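Oxidoreductase YdhF (Escherichia coli, PDB 1OG6) is an NADPH-binding member of the aldo/keto reductase family that may function as an oxidoreductase. Local coordinates at residues Glu92-Val95 against Ile96-Ile100; Arg103-Ile106 against Ile107-Ala110. All coordinates share one frame; numbering follows the deposited sequence.

Interaction 1 (E92-V95 with I96-I100) and interaction 2 (R103-I106 with I107-A110) are both local contacts, met one after the other along the chain, with centres about 15 Å apart. The first is largely buried and belongs to the loop that leaves strand 79-87 and enters strand 98-99; a second subunit packs against it. The second is partly buried, lies on helix 103-116 and is touched by no other subunit. Their chemistry differs accordingly: in the irregular loop a histidine ring is tied to a backbone carbonyl, whereas repeated backbone bonds carry the helix and its side chains divide between barrel wall and surface. I100 and H105 touch where strand gives way to helix.

Interaction 1: residues Glu92-Val95 against Ile96-Ile100; sequences EENV and IGHYI
The imidazole of H98 meets N94 and I96 at its edge: CB of N94 and the carbonyl O of I96 both lie in the ring plane. OD1 of N94 sits near that plane too, 3.4 Å from CE1 of H98, and the amide is turned 64° against the ring as the two side chains cross at about a right angle. ND1 of H98 donates to the I96 carbonyl O at 2.6 Å, with that oxygen only 11° out of the ring plane. H98 reaches back this way because CG stands between its backbone N and carbonyl carbon (chi1 56°). Histidine suits the place, being a flat group with an N-H at its rim. The bend joins strand 79-87 of the TIM barrel to strand 98-99, which pairs antiparallel with it. Replacing the ring of H98 by an alanine here is likely to leave the I96 carbonyl without this donor and the N94 side chain without the edge it rests on. Asparagine suits the turn because its two amide ends differ: ND2 bonds to the carbonyl O of T88, while OD1 lies at the ring edge. V95 packs on R287 and the buried I96 on Q283, both of a second subunit; CG2 of V95 lies 4.2 Å from CB of I96.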
ATOM      1  N   GLU C  92      13.580  33.134  11.899  1.00 56.69           N
ATOM      2  CA  GLU C  92      14.787  32.894  12.681  1.00 58.32           C
ATOM      3  C   GLU C  92      14.710  31.673  13.591  1.00 57.39           C
ATOM      4  O   GLU C  92      15.706  30.982  13.785  1.00 57.95           O
ATOM      5  CB  GLU C  92      15.116  34.127  13.522  1.00 61.35           C
ATOM      6  CG  GLU C  92      13.972  34.561  14.415  1.00 67.48           C
ATOM      7  CD  GLU C  92      14.388  35.586  15.447  1.00 70.80           C
ATOM      8  OE1 GLU C  92      14.909  36.656  15.050  1.00 72.53           O
ATOM      9  OE2 GLU C  92      14.186  35.313  16.654  1.00 72.39           O
ATOM     10  N   GLU C  93      13.538  31.409  14.157  1.00 55.77           N
ATOM     11  CA  GLU C  93      13.380  30.261  15.043  1.00 54.49           C
ATOM     12  C   GLU C  93      13.763  28.965  14.327  1.00 54.21           C
ATOM     13  O   GLU C  93      14.552  28.165  14.835  1.00 54.55           O
ATOM     14  CB  GLU C  93      11.930  30.147  15.512  1.00 54.70           C
ATOM     15  CG  GLU C  93      11.287  31.445  15.948  1.00 54.73           C
ATOM     16  CD  GLU C  93      10.239  31.922  14.965  1.00 54.93           C
ATOM     17  OE1 GLU C  93      10.618  32.371  13.861  1.00 55.27           O
ATOM     18  OE2 GLU C  93       9.035  31.838  15.296  1.00 54.26           O
ATOM     19  N   ASN C  94      13.190  28.771  13.142  1.00 52.88           N
ATOM     20  CA  ASN C  94      13.429  27.581  12.337  1.00 51.00           C
ATOM     21  C   ASN C  94      14.800  27.602  11.679  1.00 50.70           C
ATOM     22  O   ASN C  94      14.962  28.132  10.576  1.00 50.72           O
ATOM     23  CB  ASN C  94      12.350  27.471  11.265  1.00 49.37           C
ATOM     24  CG  ASN C  94      10.999  27.913  11.766  1.00 48.32           C
ATOM     25  OD1 ASN C  94      10.516  27.431  12.789  1.00 46.97           O
ATOM     26  ND2 ASN C  94      10.381  28.840  11.051  1.00 47.49           N
ATOM     27  N   VAL C  95      15.783  27.020  12.360  1.00 49.99           N
ATOM     28  CA  VAL C  95      17.146  26.966  11.844  1.00 48.59           C
ATOM     29  C   VAL C  95      17.247  25.884  10.768  1.00 48.65           C
ATOM     30  O   VAL C  95      18.284  25.728  10.127  1.00 48.24           O
ATOM     31  CB  VAL C  95      18.162  26.661  12.982  1.00 47.17           C
ATOM     32  CG1 VAL C  95      17.714  27.332  14.267  1.00 45.32           C
ATOM     33  CG2 VAL C  95      18.302  25.170  13.187  1.00 46.90           C
ATOM     34  N   ILE C  96      16.153  25.148  10.582  1.00 48.83           N
ATOM     35  CA  ILE C  96      16.086  24.065   9.605  1.00 49.45           C
ATOM     36  C   ILE C  96      14.647  23.872   9.121  1.00 49.65           C
ATOM     37  O   ILE C  96      13.695  24.170   9.846  1.00 49.52           O
ATOM     38  CB  ILE C  96      16.589  22.722  10.220  1.00 49.80           C
ATOM     39  CG1 ILE C  96      16.718  21.656   9.130  1.00 49.18           C
ATOM     40  CG2 ILE C  96      15.620  22.238  11.301  1.00 49.59           C
ATOM     41  CD1 ILE C  96      17.410  20.386   9.591  1.00 48.50           C
ATOM     42  N   GLY C  97      14.499  23.378   7.895  1.00 49.05           N
ATOM     43  CA  GLY C  97      13.175  23.148   7.344  1.00 47.85           C
ATOM     44  C   GLY C  97      12.537  21.923   7.970  1.00 46.91           C
ATOM     45  O   GLY C  97      13.117  20.835   7.951  1.00 46.69           O
ATOM     46  N   HIS C  98      11.342  22.099   8.525  1.00 46.24           N
ATOM     47  CA  HIS C  98      10.636  21.000   9.172  1.00 45.15           C
ATOM     48  C   HIS C  98       9.116  21.174   9.156  1.00 45.69           C
ATOM     49  O   HIS C  98       8.576  21.944   8.356  1.00 45.72           O
ATOM     50  CB  HIS C  98      11.128  20.845  10.617  1.00 42.94           C
ATOM     51  CG  HIS C  98      11.000  22.089  11.437  1.00 41.09           C
ATOM     52  ND1 HIS C  98      11.679  23.250  11.139  1.00 40.27           N
ATOM     53  CD2 HIS C  98      10.258  22.360  12.536  1.00 39.80           C
ATOM     54  CE1 HIS C  98      11.360  24.182  12.016  1.00 38.46           C
ATOM     55  NE2 HIS C  98      10.499  23.667  12.875  1.00 37.94           N
ATOM     56  N   TYR C  99       8.442  20.448  10.048  1.00 45.45           N
ATOM     57  CA  TYR C  99       6.986  20.485  10.155  1.00 44.62           C
ATOM     58  C   TYR C  99       6.516  20.795  11.579  1.00 45.63           C
ATOM     59  O   TYR C  99       7.199  20.474  12.554  1.00 45.70           O
ATOM     60  CB  TYR C  99       6.392  19.132   9.758  1.00 42.61           C
ATOM     61  CG  TYR C  99       6.784  18.603   8.398  1.00 40.44           C
ATOM     62  CD1 TYR C  99       6.699  19.404   7.263  1.00 40.13           C
ATOM     63  CD2 TYR C  99       7.141  17.266   8.233  1.00 38.93           C
ATOM     64  CE1 TYR C  99       6.951  18.885   5.998  1.00 38.71           C
ATOM     65  CE2 TYR C  99       7.392  16.740   6.975  1.00 38.51           C
ATOM     66  CZ  TYR C  99       7.292  17.553   5.862  1.00 38.34           C
ATOM     67  OH  TYR C  99       7.503  17.030   4.609  1.00 38.37           O
ATOM     68  N   ILE C 100       5.338  21.409  11.689  1.00 46.42           N
ATOM     69  CA  ILE C 100       4.750  21.722  12.992  1.00 47.26           C
ATOM     70  C   ILE C 100       3.232  21.472  12.995  1.00 47.85           C
ATOM     71  O   ILE C 100       2.425  22.402  12.928  1.00 46.04           O
ATOM     72  CB  ILE C 100       5.020  23.176  13.413  1.00 47.06           C
ATOM     73  CG1 ILE C 100       6.483  23.526  13.160  1.00 46.83           C
ATOM     74  CG2 ILE C 100       4.719  23.344  14.904  1.00 45.62           C
ATOM     75  CD1 ILE C 100       6.785  24.996  13.289  1.00 47.82           C
TER

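Interaction 2: residues Arg103-Ile106 against Ile107-Ala110; sequences RDHI and IKSA
R103 and I107, one turn apart, meet in a local contact along the first turns of helix 103-116, one of the outer helices of the aldo/keto reductase TIM barrel. The helix lies between strands 79-87 and 122-127, which run parallel, and so belongs to the beta-alpha-beta crossover linking them. Its backbone bonds run from each N-H to the carbonyl four residues earlier: S109 N donates to H105 O at 2.8 Å and A110 N to I106 O at 2.7 Å, the latter with a C=O...N angle of 170°, while the bond from I107 N to R103 O is weak. Residue types follow the two environments. I106 turns its branched apolar side chain to C84, L125 and I127 of the barrel strands, and A110, small enough for close packing, touches L125 of strand 122-127 and L146 of helix 136-147. I107 instead faces A142 and H145 of that neighbouring helix. R103 can cover I107 because its chain is bent at chi2 (-84°), which brings the guanidinium round to the isoleucine's CD1; its NE also forms a salt bridge with OD1 of D104, 3.4 Å away. The ring of H105 lies near S109, in the next turn, and D53 and I100 also border it. K108 is exposed, as suits a long charged chain; its bend at chi3 brings NZ obliquely to the imidazole, 3.8 Å from CD2 of H105.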
ATOM      1  N   ARG C 103      -0.875  20.732  17.846  1.00 49.35           N
ATOM      2  CA  ARG C 103      -2.208  21.278  18.080  1.00 48.53           C
ATOM      3  C   ARG C 103      -2.258  22.800  18.128  1.00 47.74           C
ATOM      4  O   ARG C 103      -2.916  23.433  17.308  1.00 47.14           O
ATOM      5  CB  ARG C 103      -2.786  20.707  19.380  1.00 49.49           C
ATOM      6  CG  ARG C 103      -4.139  21.293  19.795  1.00 49.83           C
ATOM      7  CD  ARG C 103      -3.964  22.595  20.564  1.00 51.07           C
ATOM      8  NE  ARG C 103      -5.220  23.296  20.821  0.39 51.71           N
ATOM      9  CZ  ARG C 103      -6.243  22.789  21.501  0.92 52.06           C
ATOM     10  NH1 ARG C 103      -6.175  21.562  22.000  0.59 52.47           N
ATOM     11  NH2 ARG C 103      -7.336  23.518  21.687  1.00 51.25           N
ATOM     12  N   ASP C 104      -1.566  23.382  19.098  1.00 47.53           N
ATOM     13  CA  ASP C 104      -1.545  24.828  19.266  1.00 46.65           C
ATOM     14  C   ASP C 104      -0.983  25.599  18.082  1.00 44.89           C
ATOM     15  O   ASP C 104      -1.391  26.728  17.827  1.00 45.40           O
ATOM     16  CB  ASP C 104      -0.762  25.201  20.526  1.00 48.63           C
ATOM     17  CG  ASP C 104      -1.628  25.209  21.768  1.00 50.63           C
ATOM     18  OD1 ASP C 104      -2.205  24.156  22.106  1.00 51.35           O
ATOM     19  OD2 ASP C 104      -1.735  26.274  22.410  1.00 52.05           O
ATOM     20  N   HIS C 105      -0.043  25.009  17.359  1.00 42.31           N
ATOM     21  CA  HIS C 105       0.521  25.717  16.230  1.00 39.72           C
ATOM     22  C   HIS C 105      -0.499  25.920  15.125  1.00 38.61           C
ATOM     23  O   HIS C 105      -0.587  26.998  14.543  1.00 39.50           O
ATOM     24  CB  HIS C 105       1.726  24.985  15.670  1.00 39.26           C
ATOM     25  CG  HIS C 105       2.223  25.579  14.396  1.00 39.38           C
ATOM     26  ND1 HIS C 105       1.577  25.396  13.194  1.00 39.55           N
ATOM     27  CD2 HIS C 105       3.258  26.413  14.144  1.00 38.91           C
ATOM     28  CE1 HIS C 105       2.191  26.091  12.255  1.00 39.12           C
ATOM     29  NE2 HIS C 105       3.214  26.718  12.805  1.00 40.20           N
ATOM     30  N   ILE C 106      -1.264  24.881  14.826  1.00 36.76           N
ATOM     31  CA  ILE C 106      -2.280  24.980  13.787  1.00 35.40           C
ATOM     32  C   ILE C 106      -3.249  26.111  14.141  1.00 35.32           C
ATOM     33  O   ILE C 106      -3.344  27.099  13.412  1.00 36.02           O
ATOM     34  CB  ILE C 106      -3.065  23.648  13.630  1.00 34.11           C
ATOM     35  CG1 ILE C 106      -2.117  22.541  13.174  1.00 31.37           C
ATOM     36  CG2 ILE C 106      -4.188  23.807  12.623  1.00 32.44           C
ATOM     37  CD1 ILE C 106      -2.706  21.169  13.278  1.00 28.86           C
ATOM     38  N   ILE C 107      -3.948  25.974  15.267  1.00 33.89           N
ATOM     39  CA  ILE C 107      -4.904  26.987  15.701  1.00 32.86           C
ATOM     40  C   ILE C 107      -4.262  28.371  15.691  1.00 33.87           C
ATOM     41  O   ILE C 107      -4.944  29.388  15.607  1.00 33.99           O
ATOM     42  CB  ILE C 107      -5.423  26.702  17.119  1.00 31.25           C
ATOM     43  CG1 ILE C 107      -6.029  25.306  17.191  1.00 30.20           C
ATOM     44  CG2 ILE C 107      -6.489  27.700  17.487  1.00 31.24           C
ATOM     45  CD1 ILE C 107      -6.646  24.995  18.529  1.00 29.14           C
ATOM     46  N   LYS C 108      -2.942  28.409  15.782  1.00 34.84           N
ATOM     47  CA  LYS C 108      -2.243  29.677  15.773  1.00 35.98           C
ATOM     48  C   LYS C 108      -2.204  30.165  14.328  1.00 37.17           C
ATOM     49  O   LYS C 108      -2.584  31.305  14.039  1.00 36.86           O
ATOM     50  CB  LYS C 108      -0.824  29.494  16.311  1.00 36.95           C
ATOM     51  CG  LYS C 108      -0.096  30.791  16.607  1.00 39.90           C
ATOM     52  CD  LYS C 108       1.418  30.605  16.528  1.00 43.71           C
ATOM     53  CE  LYS C 108       1.869  30.297  15.090  1.00 45.39           C
ATOM     54  NZ  LYS C 108       3.356  30.171  14.928  1.00 46.08           N
ATOM     55  N   SER C 109      -1.764  29.278  13.429  1.00 37.45           N
ATOM     56  CA  SER C 109      -1.642  29.554  11.990  1.00 37.14           C
ATOM     57  C   SER C 109      -2.963  29.833  11.276  1.00 37.14           C
ATOM     58  O   SER C 109      -3.019  30.645  10.351  1.00 35.93           O
ATOM     59  CB  SER C 109      -0.951  28.384  11.292  1.00 36.27           C
ATOM     60  OG  SER C 109       0.397  28.270  11.705  1.00 38.07           O
ATOM     61  N   ALA C 110      -4.015  29.138  11.699  1.00 37.21           N
ATOM     62  CA  ALA C 110      -5.339  29.301  11.113  1.00 36.37           C
ATOM     63  C   ALA C 110      -5.868  30.689  11.407  1.00 36.62           C
ATOM     64  O   ALA C 110      -6.259  31.412  10.499  1.00 38.60           O
ATOM     65  CB  ALA C 110      -6.293  28.260  11.672  1.00 35.15           C
TER